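Long-range contacts in kallistatin (PDB 6F4V), which inhibits the serine protease tissue kallikrein by forming a stable equimolar complex with it, being cleaved at its reactive site in the process: residues S37-M42 and L163-Y168; R73-L78 and A115-K120. All blocks are in the same frame, centred on the assembly; numbering follows the deposited sequence.

Helix 33-44 joins the two contacts. In interaction 1 it lies against strand 159-172 of the large sheet, and its other sides meet the residues of interaction 2, where helices 68-83 and 107-117 pack together. The two centres are about 10 Å apart. Between them, Ala41 CB lies 3.3 Å from Tyr117 OH and 3.5 Å from Phe75 CE2, while Met42 SD lies 3.5 Å from Tyr117 CB. Tyr117 thus belongs to one contact and packs on the other. No residue of the glycan pocket (such as Arg254 and Phe264) or the sodium site (Tyr224, Gly226) belongs to these segments.

Interaction 1. Residues S37-M42 and L163-Y168; sequences SAAYAM and LVNYIY
Ala39 and Asn165 mark the point where helix 37-42 passes strand 163-168, their CA atoms 6.0 Å apart. The two axes approach to 8.3 Å and run nearly antiparallel, at 152°. Alanine suits this place: its small methyl leaves room for the Asn165 amide and the Leu163 methyls against the helix. Ala39 CB rests 3.8 Å from Leu163 CD2, and a second small residue, Ala38, puts its CB 3.7 Å from Asn165 ND2. The first side-chain bond of Asn165 heads for the helix, with CG between the backbone N and the carbonyl carbon (chi1 77°). Its ND2 sits 3.0 Å from the backbone N of Ala39, but both are donors and no bond joins them. Both amide ends are hydrogen-bonded just outside the two segments, OD1 to Ser35 OG one turn earlier on the same helix, which ties strand to helix. In serpins this is the shutter region, where helix B underlies the middle of sheet A. Here strand 328-340 pairs with strand 159-172 and lies between it and strand 312-324, consistent with a cleaved reactive loop inserted into the sheet; Thr335 of that strand also touches Ala39 and Asn165. Leu163 supplies the apolar half. Its CD2 lies 3.7 Å from Ala39 O and its CD1 4.1 Å from Met42 CG, the two side chains passing side by side with opposite headings. Met42 is flexible enough to bend round to this neighbour: chi3 (76°) brings CE to Leu163, although the modelled closeness to CG is too short to be trusted. An alanine in place of Leu163 would probably open a gap beside Ala39 CB and leave the Met42 methyl free to turn. Met42 also packs on Ser95 of strand 89-100 and Thr113 of helix 107-117.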
loop_
_atom_site.group_PDB
_atom_site.type_symbol
_atom_site.label_atom_id
_atom_site.label_comp_id
_atom_site.label_asym_id
_atom_site.label_seq_id
_atom_site.Cartn_x
_atom_site.Cartn_y
_atom_site.Cartn_z
ATOM N N SER A 37 4.246 3.586 5.114
ATOM C CA SER A 37 4.143 4.175 6.468
ATOM C C SER A 37 4.974 3.401 7.498
ATOM O O SER A 37 5.759 3.988 8.273
ATOM C CB SER A 37 2.678 4.256 6.903
ATOM O OG SER A 37 1.991 5.186 6.104
ATOM N N ALA A 38 4.798 2.082 7.536
ATOM C CA ALA A 38 5.541 1.246 8.470
ATOM C C ALA A 38 7.052 1.243 8.233
ATOM O O ALA A 38 7.814 1.227 9.202
ATOM C CB ALA A 38 5.017 -0.189 8.465
ATOM N N ALA A 39 7.476 1.258 6.976
ATOM C CA ALA A 39 8.917 1.366 6.648
ATOM C C ALA A 39 9.527 2.658 7.193
ATOM O O ALA A 39 10.583 2.666 7.845
ATOM C CB ALA A 39 9.141 1.252 5.147
ATOM N N TYR A 40 8.855 3.751 6.911
ATOM C CA TYR A 40 9.361 5.066 7.310
ATOM C C TYR A 40 9.240 5.326 8.808
ATOM O O TYR A 40 10.134 5.922 9.406
ATOM C CB TYR A 40 8.739 6.150 6.437
ATOM C CG TYR A 40 9.415 6.232 5.083
ATOM C CD1 TYR A 40 9.291 5.216 4.130
ATOM C CD2 TYR A 40 10.231 7.304 4.761
ATOM C CE1 TYR A 40 9.930 5.286 2.902
ATOM C CE2 TYR A 40 10.847 7.391 3.530
ATOM C CZ TYR A 40 10.719 6.389 2.612
ATOM O OH TYR A 40 11.387 6.515 1.425
ATOM N N ALA A 41 8.181 4.815 9.438
ATOM C CA ALA A 41 8.097 4.893 10.895
ATOM C C ALA A 41 9.227 4.077 11.556
ATOM O O ALA A 41 9.908 4.563 12.495
ATOM C CB ALA A 41 6.740 4.438 11.371
ATOM N N MET A 42 9.503 2.903 11.016
ATOM C CA MET A 42 10.641 2.126 11.515
ATOM C C MET A 42 11.992 2.859 11.348
ATOM O O MET A 42 12.792 2.910 12.296
ATOM C CB MET A 42 10.687 0.766 10.836
ATOM C CG MET A 42 11.775 -0.144 11.406
ATOM S SD MET A 42 11.628 -1.804 10.716
ATOM C CE MET A 42 12.252 -1.629 9.136
ATOM N N LEU A 163 16.903 -1.004 4.756
ATOM C CA LEU A 163 15.690 -1.358 5.460
ATOM C C LEU A 163 14.686 -1.829 4.430
ATOM O O LEU A 163 14.565 -1.236 3.360
ATOM C CB LEU A 163 15.176 -0.120 6.163
ATOM C CG LEU A 163 13.872 -0.146 6.907
ATOM C CD1 LEU A 163 13.970 0.850 8.077
ATOM C CD2 LEU A 163 12.660 0.146 6.027
ATOM N N VAL A 164 13.964 -2.897 4.747
ATOM C CA VAL A 164 12.857 -3.320 3.921
ATOM C C VAL A 164 11.664 -3.737 4.744
ATOM O O VAL A 164 11.781 -4.211 5.890
ATOM C CB VAL A 164 13.201 -4.452 2.922
ATOM C CG1 VAL A 164 14.452 -4.131 2.148
ATOM C CG2 VAL A 164 13.351 -5.788 3.615
ATOM N N ASN A 165 10.490 -3.563 4.157
ATOM C CA ASN A 165 9.357 -4.311 4.648
ATOM C C ASN A 165 8.518 -4.809 3.518
ATOM O O ASN A 165 8.727 -4.434 2.365
ATOM C CB ASN A 165 8.566 -3.511 5.649
ATOM C CG ASN A 165 7.697 -2.466 5.033
ATOM O OD1 ASN A 165 7.436 -2.477 3.850
ATOM N ND2 ASN A 165 7.217 -1.554 5.863
ATOM N N TYR A 166 7.588 -5.678 3.847
ATOM C CA TYR A 166 6.721 -6.266 2.820
ATOM C C TYR A 166 5.356 -6.534 3.437
ATOM O O TYR A 166 5.216 -6.653 4.679
ATOM C CB TYR A 166 7.341 -7.562 2.253
ATOM C CG TYR A 166 7.394 -8.620 3.317
ATOM C CD1 TYR A 166 6.285 -9.454 3.560
ATOM C CD2 TYR A 166 8.518 -8.751 4.134
ATOM C CE1 TYR A 166 6.311 -10.399 4.582
ATOM C CE2 TYR A 166 8.554 -9.692 5.137
ATOM C CZ TYR A 166 7.463 -10.520 5.352
ATOM O OH TYR A 166 7.505 -11.440 6.382
ATOM N N ILE A 167 4.370 -6.642 2.559
ATOM C CA ILE A 167 3.036 -7.042 2.900
ATOM C C ILE A 167 2.594 -8.006 1.815
ATOM O O ILE A 167 2.844 -7.796 0.636
ATOM C CB ILE A 167 2.073 -5.832 3.051
ATOM C CG1 ILE A 167 0.638 -6.294 3.342
ATOM C CG2 ILE A 167 2.107 -4.919 1.824
ATOM C CD1 ILE A 167 -0.304 -5.193 3.809
ATOM N N TYR A 168 1.959 -9.080 2.262
ATOM C CA TYR A 168 1.369 -10.077 1.405
ATOM C C TYR A 168 -0.063 -10.298 1.879
ATOM O O TYR A 168 -0.292 -10.499 3.077
ATOM C CB TYR A 168 2.147 -11.381 1.436
ATOM C CG TYR A 168 1.524 -12.371 0.475
ATOM C CD1 TYR A 168 1.738 -12.267 -0.890
ATOM C CD2 TYR A 168 0.649 -13.358 0.924
ATOM C CE1 TYR A 168 1.127 -13.142 -1.787
ATOM C CE2 TYR A 168 0.027 -14.243 0.031
ATOM C CZ TYR A 168 0.279 -14.138 -1.317
ATOM O OH TYR A 168 -0.319 -14.990 -2.237
#

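Interaction 2. Residues R73-L78 and A115-K120; sequences RGFQHL and AVYEAK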
loop_
_atom_site.group_PDB
_atom_site.type_symbol
_atom_site.label_atom_id
_atom_site.label_comp_id
_atom_site.label_asym_id
_atom_site.label_seq_id
_atom_site.Cartn_x
_atom_site.Cartn_y
_atom_site.Cartn_z
ATOM N N ARG A 73 4.065 2.056 19.272
ATOM C CA ARG A 73 3.202 1.030 19.853
ATOM C C ARG A 73 1.943 0.766 19.015
ATOM O O ARG A 73 1.484 -0.376 18.910
ATOM C CB ARG A 73 2.851 1.420 21.300
ATOM C CG ARG A 73 4.059 1.481 22.219
ATOM C CD ARG A 73 4.896 0.210 22.209
ATOM N NE ARG A 73 6.087 0.325 23.053
ATOM C CZ ARG A 73 6.982 -0.654 23.238
ATOM N NH1 ARG A 73 6.817 -1.855 22.666
ATOM N NH2 ARG A 73 8.048 -0.431 24.002
ATOM N N GLY A 74 1.408 1.824 18.395
ATOM C CA GLY A 74 0.319 1.690 17.428
ATOM C C GLY A 74 0.707 0.772 16.275
ATOM O O GLY A 74 -0.023 -0.166 15.946
ATOM N N PHE A 75 1.873 0.998 15.687
ATOM C CA PHE A 75 2.347 0.107 14.602
ATOM C C PHE A 75 2.573 -1.315 15.101
ATOM O O PHE A 75 2.229 -2.257 14.425
ATOM C CB PHE A 75 3.622 0.640 13.924
ATOM C CG PHE A 75 3.347 1.676 12.868
ATOM C CD1 PHE A 75 2.834 1.285 11.618
ATOM C CD2 PHE A 75 3.567 3.002 13.093
ATOM C CE1 PHE A 75 2.564 2.211 10.630
ATOM C CE2 PHE A 75 3.308 3.947 12.095
ATOM C CZ PHE A 75 2.797 3.539 10.862
ATOM N N GLN A 76 3.170 -1.459 16.278
ATOM C CA GLN A 76 3.402 -2.782 16.850
ATOM C C GLN A 76 2.091 -3.551 16.936
ATOM O O GLN A 76 2.023 -4.710 16.545
ATOM C CB GLN A 76 4.013 -2.676 18.255
ATOM C CG GLN A 76 4.386 -4.037 18.847
ATOM C CD GLN A 76 4.865 -3.939 20.281
ATOM O OE1 GLN A 76 4.766 -2.890 20.910
ATOM N NE2 GLN A 76 5.410 -5.020 20.794
ATOM N N HIS A 77 1.061 -2.898 17.451
ATOM C CA HIS A 77 -0.260 -3.531 17.588
ATOM C C HIS A 77 -0.912 -3.793 16.225
ATOM O O HIS A 77 -1.549 -4.806 16.046
ATOM C CB HIS A 77 -1.201 -2.667 18.439
ATOM C CG HIS A 77 -2.544 -3.285 18.688
ATOM N ND1 HIS A 77 -3.666 -2.962 17.943
ATOM C CD2 HIS A 77 -2.956 -4.215 19.593
ATOM C CE1 HIS A 77 -4.702 -3.671 18.368
ATOM N NE2 HIS A 77 -4.300 -4.431 19.374
ATOM N N LEU A 78 -0.773 -2.838 15.299
ATOM C CA LEU A 78 -1.296 -2.962 13.937
ATOM C C LEU A 78 -0.708 -4.179 13.237
ATOM O O LEU A 78 -1.433 -5.023 12.707
ATOM C CB LEU A 78 -0.958 -1.685 13.163
ATOM C CG LEU A 78 -1.111 -1.558 11.649
ATOM C CD1 LEU A 78 -2.431 -2.118 11.243
ATOM C CD2 LEU A 78 -1.027 -0.098 11.255
ATOM N N ALA A 115 11.868 -5.073 18.572
ATOM C CA ALA A 115 10.748 -5.036 19.529
ATOM C C ALA A 115 9.440 -4.544 18.872
ATOM O O ALA A 115 8.389 -5.157 19.039
ATOM C CB ALA A 115 11.117 -4.168 20.726
ATOM N N VAL A 116 9.512 -3.467 18.082
ATOM C CA VAL A 116 8.291 -2.846 17.548
ATOM C C VAL A 116 7.880 -3.410 16.198
ATOM O O VAL A 116 6.695 -3.658 15.962
ATOM C CB VAL A 116 8.449 -1.305 17.470
ATOM C CG1 VAL A 116 7.243 -0.633 16.836
ATOM C CG2 VAL A 116 8.634 -0.750 18.862
ATOM N N TYR A 117 8.838 -3.566 15.284
ATOM C CA TYR A 117 8.515 -3.926 13.919
ATOM C C TYR A 117 8.841 -5.390 13.620
ATOM O O TYR A 117 8.693 -5.822 12.492
ATOM C CB TYR A 117 9.193 -2.943 12.924
ATOM C CG TYR A 117 8.650 -1.536 13.118
ATOM C CD1 TYR A 117 9.239 -0.650 14.010
ATOM C CD2 TYR A 117 7.500 -1.126 12.460
ATOM C CE1 TYR A 117 8.720 0.622 14.227
ATOM C CE2 TYR A 117 6.969 0.138 12.664
ATOM C CZ TYR A 117 7.560 1.002 13.554
ATOM O OH TYR A 117 6.989 2.223 13.778
ATOM N N GLU A 118 9.285 -6.133 14.628
ATOM C CA GLU A 118 9.773 -7.511 14.441
ATOM C C GLU A 118 10.767 -7.659 13.309
ATOM O O GLU A 118 10.731 -8.628 12.565
ATOM C CB GLU A 118 8.588 -8.457 14.263
ATOM C CG GLU A 118 7.634 -8.370 15.448
ATOM C CD GLU A 118 6.985 -9.688 15.807
ATOM O OE1 GLU A 118 5.735 -9.736 15.849
ATOM O OE2 GLU A 118 7.724 -10.664 16.062
ATOM N N ALA A 119 11.652 -6.678 13.180
ATOM C CA ALA A 119 12.650 -6.662 12.118
ATOM C C ALA A 119 13.583 -7.897 12.251
ATOM O O ALA A 119 14.039 -8.196 13.338
ATOM C CB ALA A 119 13.458 -5.370 12.180
ATOM N N LYS A 120 13.777 -8.626 11.165
ATOM C CA LYS A 120 14.810 -9.648 11.083
ATOM C C LYS A 120 16.114 -8.967 10.697
ATOM O O LYS A 120 16.123 -8.145 9.795
ATOM C CB LYS A 120 14.460 -10.672 10.010
ATOM C CG LYS A 120 13.296 -11.593 10.336
ATOM C CD LYS A 120 13.105 -12.580 9.180
ATOM C CE LYS A 120 12.379 -13.863 9.578
ATOM N NZ LYS A 120 10.903 -13.701 9.499
HETATM O O HOH W 1 4.577 -5.901 15.593
#
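Gln76 lies against the last turn of helix 107-117, starting with its CA, which makes a bent C-H...O contact with Val116 O, CA to O 3.5 Å. CB follows, 4.1 Å from Val116 CG1, and CG, anti to the backbone N (chi1 -175°), passes the same carbonyl oxygen. The chain then runs extended, carrying CD and NE2 alongside Ala115 O; NE2 comes within 3.5 Å of that oxygen, but the angle is too poor for a hydrogen bond. At the tip, OE1 accepts a hydrogen bond from Arg73 NH1 (2.9 Å, 162° at the hydrogen), one turn back on its own helix. NH1 lies tilted from the amide's carbonyl plane, yet OE1 sits in the guanidinium plane. Long polar residues suit this partly solvent-exposed seam. A water joins the two backbones, donating to Gln76 O at 3.0 Å and to Val116 O at 3.1 Å. On the buried side Phe75 meets Tyr117: Phe75 CB lies 3.6 Å from Tyr117 CE2, and the rings cross obliquely with planes at 42°. Tyrosine adds a polar tip to this apolar patch, its OH hydrogen-bonded to His72 ND1. Helices 68-83 and 107-117, helices D and E of the serpin fold, thus pack together, while Phe75 and Tyr117 both reach Ala41 of helix 33-44, and Lys120 enters the large sheet beside strand 89-100.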